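Local coordinates for protein oxidoreductase, zinc-binding dehydrogenase family (Myxococcus xanthus, PDB 5K1S) that acts as a zinc-containing medium-chain reductase in the alternative de novo biosynthesis of isovaleryl coenzyme A, probably using NADP as cofactor, at residues Asp60-Arg65 with His343-Glu347; Ala102-Arg106 with Ala308-Leu314; Ala256-Ser262 with Val278-Leu284. One frame throughout, in Å; residues are numbered along the deposited sequence.

Interaction 1 of 3, residues Asp60-Arg65 with His343-Glu347; sequences DVINRR and HFRLE
Two helical turns, 60-64 and 343-347, cross steeply, their axes 10.9 Å apart at closest approach and their N-to-C directions 111° apart. The CA atoms of Val61 and His343, 6.5 Å apart, are the nearest across the gap, which polar side chains span. Arg64, extended through chi1 and chi2 (both t) and then bent at chi3 (p), offers its guanidinium edge to two acceptors: NE donates to His343 ND1 (3.1 Å), and NH2 forms a very short salt bridge to Glu347 OE2 (2.3 Å). Arg65, the next residue, brings NH2 to the same carboxylate oxygen, Glu347 OE2, at 2.9 Å, so one acceptor serves both arginines. The imidazole of His343 (chi1 m) is satisfied at both nitrogens, ND1 by Arg64 and NE2 by the hydroxyl of Tyr138. Asp60, whose CB lies 4.0 Å from His343 CE1, directs OD2 to the backbone N of Cys57. Beneath the charges, Val61 CG2 lies over one face of the His343 ring and meets Leu346 CD2 at 4.1 Å. This salt-bridge network ties helix 339-347 to the helix that follows zinc ligand Cys57, on the border of the zinc site bound by Cys57, His79 and Cys166.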
loop_
_atom_site.group_PDB
_atom_site.type_symbol
_atom_site.label_atom_id
_atom_site.label_comp_id
_atom_site.label_asym_id
_atom_site.label_seq_id
_atom_site.Cartn_x
_atom_site.Cartn_y
_atom_site.Cartn_z
ATOM N N ASP A 60 -12.381 18.299 -14.469
ATOM C CA ASP A 60 -13.406 18.864 -15.343
ATOM C C ASP A 60 -12.929 18.928 -16.787
ATOM O O ASP A 60 -13.723 18.760 -17.718
ATOM C CB ASP A 60 -13.802 20.260 -14.861
ATOM C CG ASP A 60 -14.373 20.257 -13.455
ATOM O OD1 ASP A 60 -14.941 19.223 -13.039
ATOM O OD2 ASP A 60 -14.257 21.293 -12.769
ATOM N N VAL A 61 -11.637 19.196 -16.994
ATOM C CA VAL A 61 -11.084 19.203 -18.346
ATOM C C VAL A 61 -11.254 17.832 -18.984
ATOM O O VAL A 61 -11.778 17.701 -20.096
ATOM C CB VAL A 61 -9.605 19.629 -18.319
ATOM C CG1 VAL A 61 -8.988 19.533 -19.712
ATOM C CG2 VAL A 61 -9.466 21.042 -17.771
ATOM N N ILE A 62 -10.805 16.788 -18.284
ATOM C CA ILE A 62 -10.938 15.428 -18.798
ATOM C C ILE A 62 -12.399 15.135 -19.109
ATOM O O ILE A 62 -12.733 14.592 -20.169
ATOM C CB ILE A 62 -10.362 14.416 -17.790
ATOM C CG1 ILE A 62 -8.910 14.764 -17.440
ATOM C CG2 ILE A 62 -10.430 13.005 -18.354
ATOM C CD1 ILE A 62 -8.355 13.977 -16.272
ATOM N N ASN A 63 -13.291 15.509 -18.192
ATOM C CA ASN A 63 -14.721 15.313 -18.404
ATOM C C ASN A 63 -15.183 16.011 -19.678
ATOM O O ASN A 63 -15.917 15.429 -20.486
ATOM C CB ASN A 63 -15.488 15.833 -17.186
ATOM C CG ASN A 63 -16.949 15.426 -17.189
ATOM O OD1 ASN A 63 -17.362 14.536 -17.929
ATOM N ND2 ASN A 63 -17.737 16.073 -16.344
ATOM N N ARG A 64 -14.748 17.256 -19.881
ATOM C CA ARG A 64 -15.192 18.017 -21.045
ATOM C C ARG A 64 -14.792 17.343 -22.351
ATOM O O ARG A 64 -15.507 17.461 -23.352
ATOM C CB ARG A 64 -14.624 19.435 -20.995
ATOM C CG ARG A 64 -14.913 20.247 -22.247
ATOM C CD ARG A 64 -14.363 21.656 -22.165
ATOM N NE ARG A 64 -12.940 21.695 -21.835
ATOM C CZ ARG A 64 -11.965 21.310 -22.648
ATOM N NH1 ARG A 64 -12.239 20.827 -23.851
ATOM N NH2 ARG A 64 -10.704 21.395 -22.248
ATOM N N ARG A 65 -13.657 16.645 -22.369
ATOM C CA ARG A 65 -13.165 16.008 -23.585
ATOM C C ARG A 65 -13.892 14.713 -23.916
ATOM O O ARG A 65 -13.589 14.103 -24.948
ATOM C CB ARG A 65 -11.665 15.727 -23.463
ATOM C CG ARG A 65 -10.797 16.972 -23.487
ATOM C CD ARG A 65 -9.334 16.639 -23.247
ATOM N NE ARG A 65 -8.505 17.841 -23.197
ATOM C CZ ARG A 65 -7.295 17.896 -22.651
ATOM N NH1 ARG A 65 -6.757 16.818 -22.092
ATOM N NH2 ARG A 65 -6.620 19.038 -22.655
ATOM N N HIS A 343 -10.780 26.878 -18.387
ATOM C CA HIS A 343 -10.168 25.616 -18.794
ATOM C C HIS A 343 -8.913 25.854 -19.620
ATOM O O HIS A 343 -7.893 25.181 -19.422
ATOM C CB HIS A 343 -11.166 24.772 -19.584
ATOM C CG HIS A 343 -12.225 24.152 -18.735
ATOM N ND1 HIS A 343 -12.818 22.949 -19.042
ATOM C CD2 HIS A 343 -12.794 24.571 -17.582
ATOM C CE1 HIS A 343 -13.710 22.653 -18.116
ATOM N NE2 HIS A 343 -13.714 23.621 -17.217
ATOM N N PHE A 344 -8.972 26.793 -20.563
ATOM C CA PHE A 344 -7.796 27.102 -21.367
ATOM C C PHE A 344 -6.615 27.458 -20.474
ATOM O O PHE A 344 -5.509 26.931 -20.647
ATOM C CB PHE A 344 -8.108 28.243 -22.336
ATOM C CG PHE A 344 -7.036 28.475 -23.362
ATOM C CD1 PHE A 344 -5.921 29.240 -23.060
ATOM C CD2 PHE A 344 -7.142 27.926 -24.630
ATOM C CE1 PHE A 344 -4.932 29.451 -24.002
ATOM C CE2 PHE A 344 -6.157 28.136 -25.576
ATOM C CZ PHE A 344 -5.052 28.899 -25.261
ATOM N N ARG A 345 -6.832 28.351 -19.507
ATOM C CA ARG A 345 -5.781 28.676 -18.548
ATOM C C ARG A 345 -5.280 27.420 -17.848
ATOM O O ARG A 345 -4.070 27.188 -17.745
ATOM C CB ARG A 345 -6.297 29.681 -17.519
ATOM C CG ARG A 345 -6.529 31.082 -18.054
ATOM C CD ARG A 345 -6.985 32.019 -16.942
ATOM N NE ARG A 345 -6.019 32.080 -15.847
ATOM C CZ ARG A 345 -6.221 32.723 -14.701
ATOM N NH1 ARG A 345 -7.361 33.368 -14.483
ATOM N NH2 ARG A 345 -5.279 32.720 -13.767
ATOM N N LEU A 346 -6.206 26.594 -17.358
ATOM C CA LEU A 346 -5.816 25.421 -16.585
ATOM C C LEU A 346 -5.091 24.400 -17.454
ATOM O O LEU A 346 -4.127 23.771 -17.004
ATOM C CB LEU A 346 -7.052 24.800 -15.931
ATOM C CG LEU A 346 -6.820 23.608 -15.001
ATOM C CD1 LEU A 346 -5.867 23.965 -13.869
ATOM C CD2 LEU A 346 -8.147 23.118 -14.444
ATOM N N GLU A 347 -5.533 24.224 -18.701
ATOM C CA GLU A 347 -4.893 23.256 -19.586
ATOM C C GLU A 347 -3.440 23.627 -19.847
ATOM O O GLU A 347 -2.538 22.790 -19.722
ATOM C CB GLU A 347 -5.658 23.164 -20.907
ATOM C CG GLU A 347 -6.947 22.371 -20.836
ATOM C CD GLU A 347 -7.679 22.350 -22.161
ATOM O OE1 GLU A 347 -7.544 23.324 -22.934
ATOM O OE2 GLU A 347 -8.383 21.355 -22.435
#

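Interaction 2 of 3, residues Ala102-Arg106 with Ala308-Leu314; sequences ATLQR and ATTQAEL
Strand residues 102-103 run extended into a loop that turns at Gln105 (phi/psi -81/-49) and extends again at Arg106. Opposite, Ala308 has a positive phi (64/-176), Thr309 and Thr310 are extended, and a helix starts at Gln311. The CA atoms of Leu104 and Thr309 lie 6.8 Å apart, those of Gln105 and Ala308 6.9 Å. Thr310 is the N-cap: its OG1 accepts from Glu313 N (3.2 Å) while Glu313 OE1 accepts from Thr310 N (2.8 Å), the reciprocal pair of a capping box. Glu313 OE2 is also held by His173 and Thr177. The capped helix packs against the end of strand 100-103, which belongs to the mixed sheet of the GroES-like part of this medium-chain reductase fold, and the contact joins that part to the chain leaving the last strand of the Rossmann sheet, 302-305. Leu104 (mt) fills the gap, its CD2 3.4 Å from Thr310 O and 3.6 Å from Leu314 CD2. The same Leu314 methyl, CD2, packs 3.3 Å from Ala102 O, with Leu314 in a tp rotamer. Further along, a buried water bridges the two segments, donating to Gln105 OE1 (2.9 Å) and Thr309 O (2.9 Å) and accepting from Arg106 N (3.2 Å). Gln105 OE1 approaches Ala308 CA at 3.5 Å, and the Gln105 side chain also touches zinc ligands His79 and Cys166, about 4 Å from the metal. Arg106 CD lies 4.2 Å from Ala308 CB, while Arg106 NH1 donates to the carbonyl of Asn120.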
loop_
_atom_site.group_PDB
_atom_site.type_symbol
_atom_site.label_atom_id
_atom_site.label_comp_id
_atom_site.label_asym_id
_atom_site.label_seq_id
_atom_site.Cartn_x
_atom_site.Cartn_y
_atom_site.Cartn_z
ATOM N N ALA A 102 -21.221 22.311 0.732
ATOM C CA ALA A 102 -20.234 22.143 -0.327
ATOM C C ALA A 102 -20.263 20.694 -0.786
ATOM O O ALA A 102 -20.256 19.780 0.043
ATOM C CB ALA A 102 -18.827 22.519 0.151
ATOM N N THR A 103 -20.293 20.487 -2.099
ATOM C CA THR A 103 -20.459 19.152 -2.656
ATOM C C THR A 103 -19.158 18.360 -2.600
ATOM O O THR A 103 -18.059 18.911 -2.712
ATOM C CB THR A 103 -20.936 19.229 -4.107
ATOM O OG1 THR A 103 -19.996 19.987 -4.880
ATOM C CG2 THR A 103 -22.312 19.882 -4.195
ATOM N N LEU A 104 -19.297 17.048 -2.420
ATOM C CA LEU A 104 -18.187 16.124 -2.578
ATOM C C LEU A 104 -17.909 15.913 -4.065
ATOM O O LEU A 104 -18.531 16.528 -4.937
ATOM C CB LEU A 104 -18.493 14.793 -1.892
ATOM C CG LEU A 104 -18.494 14.752 -0.363
ATOM C CD1 LEU A 104 -19.060 13.431 0.120
ATOM C CD2 LEU A 104 -17.095 14.951 0.182
ATOM N N GLN A 105 -16.961 15.028 -4.363
ATOM C CA GLN A 105 -16.702 14.663 -5.750
ATOM C C GLN A 105 -17.704 13.623 -6.236
ATOM O O GLN A 105 -18.311 13.785 -7.302
ATOM C CB GLN A 105 -15.272 14.144 -5.893
ATOM C CG GLN A 105 -14.205 15.180 -5.542
ATOM C CD GLN A 105 -13.196 14.683 -4.521
ATOM O OE1 GLN A 105 -13.351 13.611 -3.941
ATOM N NE2 GLN A 105 -12.153 15.472 -4.296
ATOM N N ARG A 106 -17.899 12.557 -5.462
ATOM C CA ARG A 106 -18.766 11.453 -5.843
ATOM C C ARG A 106 -19.672 11.084 -4.676
ATOM O O ARG A 106 -19.442 11.475 -3.530
ATOM C CB ARG A 106 -17.950 10.227 -6.277
ATOM C CG ARG A 106 -17.027 9.696 -5.189
ATOM C CD ARG A 106 -16.279 8.453 -5.632
ATOM N NE ARG A 106 -17.156 7.294 -5.786
ATOM C CZ ARG A 106 -17.626 6.570 -4.776
ATOM N NH1 ARG A 106 -17.322 6.888 -3.525
ATOM N NH2 ARG A 106 -18.411 5.529 -5.013
ATOM N N ALA A 308 -10.533 9.872 -3.400
ATOM C CA ALA A 308 -11.789 10.555 -3.106
ATOM C C ALA A 308 -11.814 11.136 -1.696
ATOM O O ALA A 308 -10.821 11.071 -0.967
ATOM C CB ALA A 308 -12.966 9.597 -3.298
ATOM N N THR A 309 -12.954 11.708 -1.312
ATOM C CA THR A 309 -13.131 12.333 -0.011
ATOM C C THR A 309 -14.496 11.945 0.538
ATOM O O THR A 309 -15.460 11.810 -0.221
ATOM C CB THR A 309 -13.016 13.864 -0.105
ATOM O OG1 THR A 309 -11.777 14.217 -0.730
ATOM C CG2 THR A 309 -13.082 14.503 1.277
ATOM N N THR A 310 -14.574 11.766 1.852
ATOM C CA THR A 310 -15.813 11.377 2.508
ATOM C C THR A 310 -16.535 12.601 3.062
ATOM O O THR A 310 -15.987 13.703 3.146
ATOM C CB THR A 310 -15.544 10.374 3.636
ATOM O OG1 THR A 310 -14.785 11.008 4.673
ATOM C CG2 THR A 310 -14.783 9.168 3.113
ATOM N N GLN A 311 -17.793 12.385 3.449
ATOM C CA GLN A 311 -18.599 13.469 4.000
ATOM C C GLN A 311 -17.987 14.003 5.290
ATOM O O GLN A 311 -18.025 15.212 5.553
ATOM C CB GLN A 311 -20.025 12.976 4.239
ATOM C CG GLN A 311 -21.044 14.075 4.450
ATOM C CD GLN A 311 -22.468 13.547 4.492
ATOM O OE1 GLN A 311 -22.729 12.472 5.034
ATOM N NE2 GLN A 311 -23.395 14.299 3.909
ATOM N N ALA A 312 -17.408 13.117 6.103
ATOM C CA ALA A 312 -16.778 13.553 7.344
ATOM C C ALA A 312 -15.482 14.303 7.072
ATOM O O ALA A 312 -15.201 15.323 7.713
ATOM C CB ALA A 312 -16.517 12.350 8.249
ATOM N N GLU A 313 -14.678 13.812 6.127
ATOM C CA GLU A 313 -13.407 14.462 5.825
ATOM C C GLU A 313 -13.622 15.866 5.275
ATOM O O GLU A 313 -12.867 16.789 5.598
ATOM C CB GLU A 313 -12.614 13.616 4.832
ATOM C CG GLU A 313 -12.185 12.266 5.381
ATOM C CD GLU A 313 -11.890 11.258 4.288
ATOM O OE1 GLU A 313 -12.054 11.598 3.099
ATOM O OE2 GLU A 313 -11.503 10.122 4.621
ATOM N N LEU A 314 -14.644 16.047 4.435
ATOM C CA LEU A 314 -14.923 17.376 3.905
ATOM C C LEU A 314 -15.388 18.318 5.007
ATOM O O LEU A 314 -14.958 19.478 5.060
ATOM C CB LEU A 314 -15.968 17.296 2.791
ATOM C CG LEU A 314 -16.388 18.640 2.184
ATOM C CD1 LEU A 314 -15.185 19.397 1.633
ATOM C CD2 LEU A 314 -17.434 18.443 1.097
HETATM O O HOH W 1 -15.834 12.490 -2.973
#

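Interaction 3 of 3, residues Ala256-Ser262 with Val278-Leu284; sequences AVEIVGS and VVVVGNL
Glu258, Ala256 and Ile259 carry much of this parallel pairing between the fourth and fifth strands of the Rossmann sheet, where Ala256, Val257 and Glu258 face Val278, Val279 and Val280 at CA-CA distances of 4.7, 5.1 and 4.8 Å. The strand axes, 4.8 Å apart, are inclined by 22°. Ala256 O accepts from Val279 N (2.8 Å), and Ala256 CB packs 4.2 Å from Val278 CG2. Glu258 N donates to Val279 O (3.0 Å), and Glu258 O takes Val281 N (3.1 Å) and, weakly, Gly282 N (3.4 Å). Its side chain (chi1 t, chi2 p) reaches forward along its own chain, so that OE2 accepts from Gly261 N (2.9 Å) and Thr190 OG1. Past the strands, Ile259 CG1 meets Val281 CG1 at 3.8 Å, and Ile259 O crowds Gly282, where a CB would clash. Val260 O accepts from Leu284 N (2.8 Å), and Asn283 OD1 from Ser262 N (2.7 Å). Gly261 (phi/psi 104/-125) has no room for a side chain. Ile297 and Pro293 of the second subunit pack against Val280 and Asn283. Backbone bonding continues past the regular ladder, while the buried carboxylate of Glu258 is satisfied by Gly261 N, Thr190 and Thr268, not by strand 276-280.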
loop_
_atom_site.group_PDB
_atom_site.type_symbol
_atom_site.label_atom_id
_atom_site.label_comp_id
_atom_site.label_asym_id
_atom_site.label_seq_id
_atom_site.Cartn_x
_atom_site.Cartn_y
_atom_site.Cartn_z
ATOM N N ALA A 256 5.532 9.099 3.370
ATOM C CA ALA A 256 5.679 9.907 2.168
ATOM C C ALA A 256 4.320 10.080 1.506
ATOM O O ALA A 256 3.564 9.113 1.367
ATOM C CB ALA A 256 6.666 9.269 1.186
ATOM N N VAL A 257 4.018 11.309 1.102
ATOM C CA VAL A 257 2.791 11.632 0.383
ATOM C C VAL A 257 3.170 11.765 -1.087
ATOM O O VAL A 257 3.720 12.786 -1.512
ATOM C CB VAL A 257 2.140 12.908 0.921
ATOM C CG1 VAL A 257 0.869 13.228 0.150
ATOM C CG2 VAL A 257 1.845 12.764 2.408
ATOM N N GLU A 258 2.875 10.730 -1.872
ATOM C CA GLU A 258 3.277 10.679 -3.277
ATOM C C GLU A 258 2.149 11.250 -4.129
ATOM O O GLU A 258 1.212 10.540 -4.499
ATOM C CB GLU A 258 3.618 9.250 -3.686
ATOM C CG GLU A 258 4.032 9.105 -5.144
ATOM C CD GLU A 258 5.259 9.929 -5.494
ATOM O OE1 GLU A 258 6.388 9.414 -5.346
ATOM O OE2 GLU A 258 5.095 11.094 -5.912
ATOM N N ILE A 259 2.247 12.539 -4.445
ATOM C CA ILE A 259 1.264 13.196 -5.302
ATOM C C ILE A 259 1.652 13.088 -6.770
ATOM O O ILE A 259 0.799 12.855 -7.629
ATOM C CB ILE A 259 1.099 14.669 -4.877
ATOM C CG1 ILE A 259 0.596 14.758 -3.434
ATOM C CG2 ILE A 259 0.143 15.396 -5.824
ATOM C CD1 ILE A 259 0.613 16.162 -2.860
ATOM N N VAL A 260 2.938 13.268 -7.079
ATOM C CA VAL A 260 3.383 13.225 -8.469
ATOM C C VAL A 260 3.121 11.849 -9.065
ATOM O O VAL A 260 2.492 11.719 -10.121
ATOM C CB VAL A 260 4.871 13.608 -8.566
ATOM C CG1 VAL A 260 5.352 13.531 -10.006
ATOM C CG2 VAL A 260 5.101 15.005 -8.001
ATOM N N GLY A 261 3.607 10.803 -8.401
ATOM C CA GLY A 261 3.431 9.448 -8.884
ATOM C C GLY A 261 4.683 8.869 -9.513
ATOM O O GLY A 261 5.750 8.854 -8.893
ATOM N N SER A 262 4.560 8.407 -10.762
ATOM C CA SER A 262 5.639 7.653 -11.396
ATOM C C SER A 262 6.927 8.464 -11.480
ATOM O O SER A 262 8.024 7.914 -11.326
ATOM C CB SER A 262 5.205 7.204 -12.793
ATOM O OG SER A 262 4.810 8.309 -13.588
ATOM N N VAL A 278 4.273 4.700 2.220
ATOM C CA VAL A 278 4.063 5.651 1.134
ATOM C C VAL A 278 2.574 5.686 0.827
ATOM O O VAL A 278 1.976 4.654 0.501
ATOM C CB VAL A 278 4.874 5.269 -0.115
ATOM C CG1 VAL A 278 4.591 6.238 -1.259
ATOM C CG2 VAL A 278 6.356 5.239 0.210
ATOM N N VAL A 279 1.978 6.869 0.920
ATOM C CA VAL A 279 0.562 7.059 0.637
ATOM C C VAL A 279 0.454 7.654 -0.762
ATOM O O VAL A 279 0.789 8.823 -0.979
ATOM C CB VAL A 279 -0.111 7.957 1.682
ATOM C CG1 VAL A 279 -1.617 7.972 1.470
ATOM C CG2 VAL A 279 0.227 7.480 3.089
ATOM N N VAL A 280 -0.012 6.852 -1.713
ATOM C CA VAL A 280 -0.080 7.260 -3.111
ATOM C C VAL A 280 -1.460 7.843 -3.379
ATOM O O VAL A 280 -2.478 7.187 -3.136
ATOM C CB VAL A 280 0.209 6.080 -4.049
ATOM C CG1 VAL A 280 0.290 6.559 -5.493
ATOM C CG2 VAL A 280 1.496 5.375 -3.642
ATOM N N VAL A 281 -1.493 9.075 -3.884
ATOM C CA VAL A 281 -2.754 9.724 -4.231
ATOM C C VAL A 281 -2.789 10.251 -5.657
ATOM O O VAL A 281 -3.888 10.485 -6.193
ATOM C CB VAL A 281 -3.065 10.862 -3.230
ATOM C CG1 VAL A 281 -1.997 11.945 -3.283
ATOM C CG2 VAL A 281 -4.453 11.450 -3.478
ATOM N N GLY A 282 -1.655 10.439 -6.333
ATOM C CA GLY A 282 -1.659 11.036 -7.650
ATOM C C GLY A 282 -0.649 10.383 -8.571
ATOM O O GLY A 282 0.340 9.789 -8.136
ATOM N N ASN A 283 -0.929 10.506 -9.873
ATOM C CA ASN A 283 -0.012 10.059 -10.927
ATOM C C ASN A 283 -0.181 11.032 -12.098
ATOM O O ASN A 283 -0.967 10.789 -13.017
ATOM C CB ASN A 283 -0.287 8.624 -11.347
ATOM C CG ASN A 283 0.899 7.987 -12.043
ATOM O OD1 ASN A 283 2.044 8.392 -11.837
ATOM N ND2 ASN A 283 0.631 6.988 -12.873
ATOM N N LEU A 284 0.572 12.132 -12.054
ATOM C CA LEU A 284 0.352 13.221 -13.001
ATOM C C LEU A 284 0.716 12.817 -14.422
ATOM O O LEU A 284 -0.005 13.151 -15.368
ATOM C CB LEU A 284 1.148 14.452 -12.562
ATOM C CG LEU A 284 0.729 14.999 -11.190
ATOM C CD1 LEU A 284 1.568 16.203 -10.795
ATOM C CD2 LEU A 284 -0.757 15.357 -11.165
#

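Overall arrangement
The three contacts differ in burial and chemistry. Interaction 2 is the most thoroughly buried, an apolar and water-bridged join between the GroES-like part and the chain beyond the Rossmann sheet. Interaction 1 is only partly buried and is mainly ionic, joining two helices. Interaction 3 joins two neighbouring strands of the Rossmann sheet and the loops that follow them, relies on backbone hydrogen bonds and alone is touched by the second subunit. Interactions 1 and 2 both border the zinc site of Cys57, His79 and Cys166, through Asp60 and Gln105, whereas the nearest side chains of interaction 3 lie about 10 Å from its ligands. The contacts do not touch; their centres are 20 to 22 Å apart.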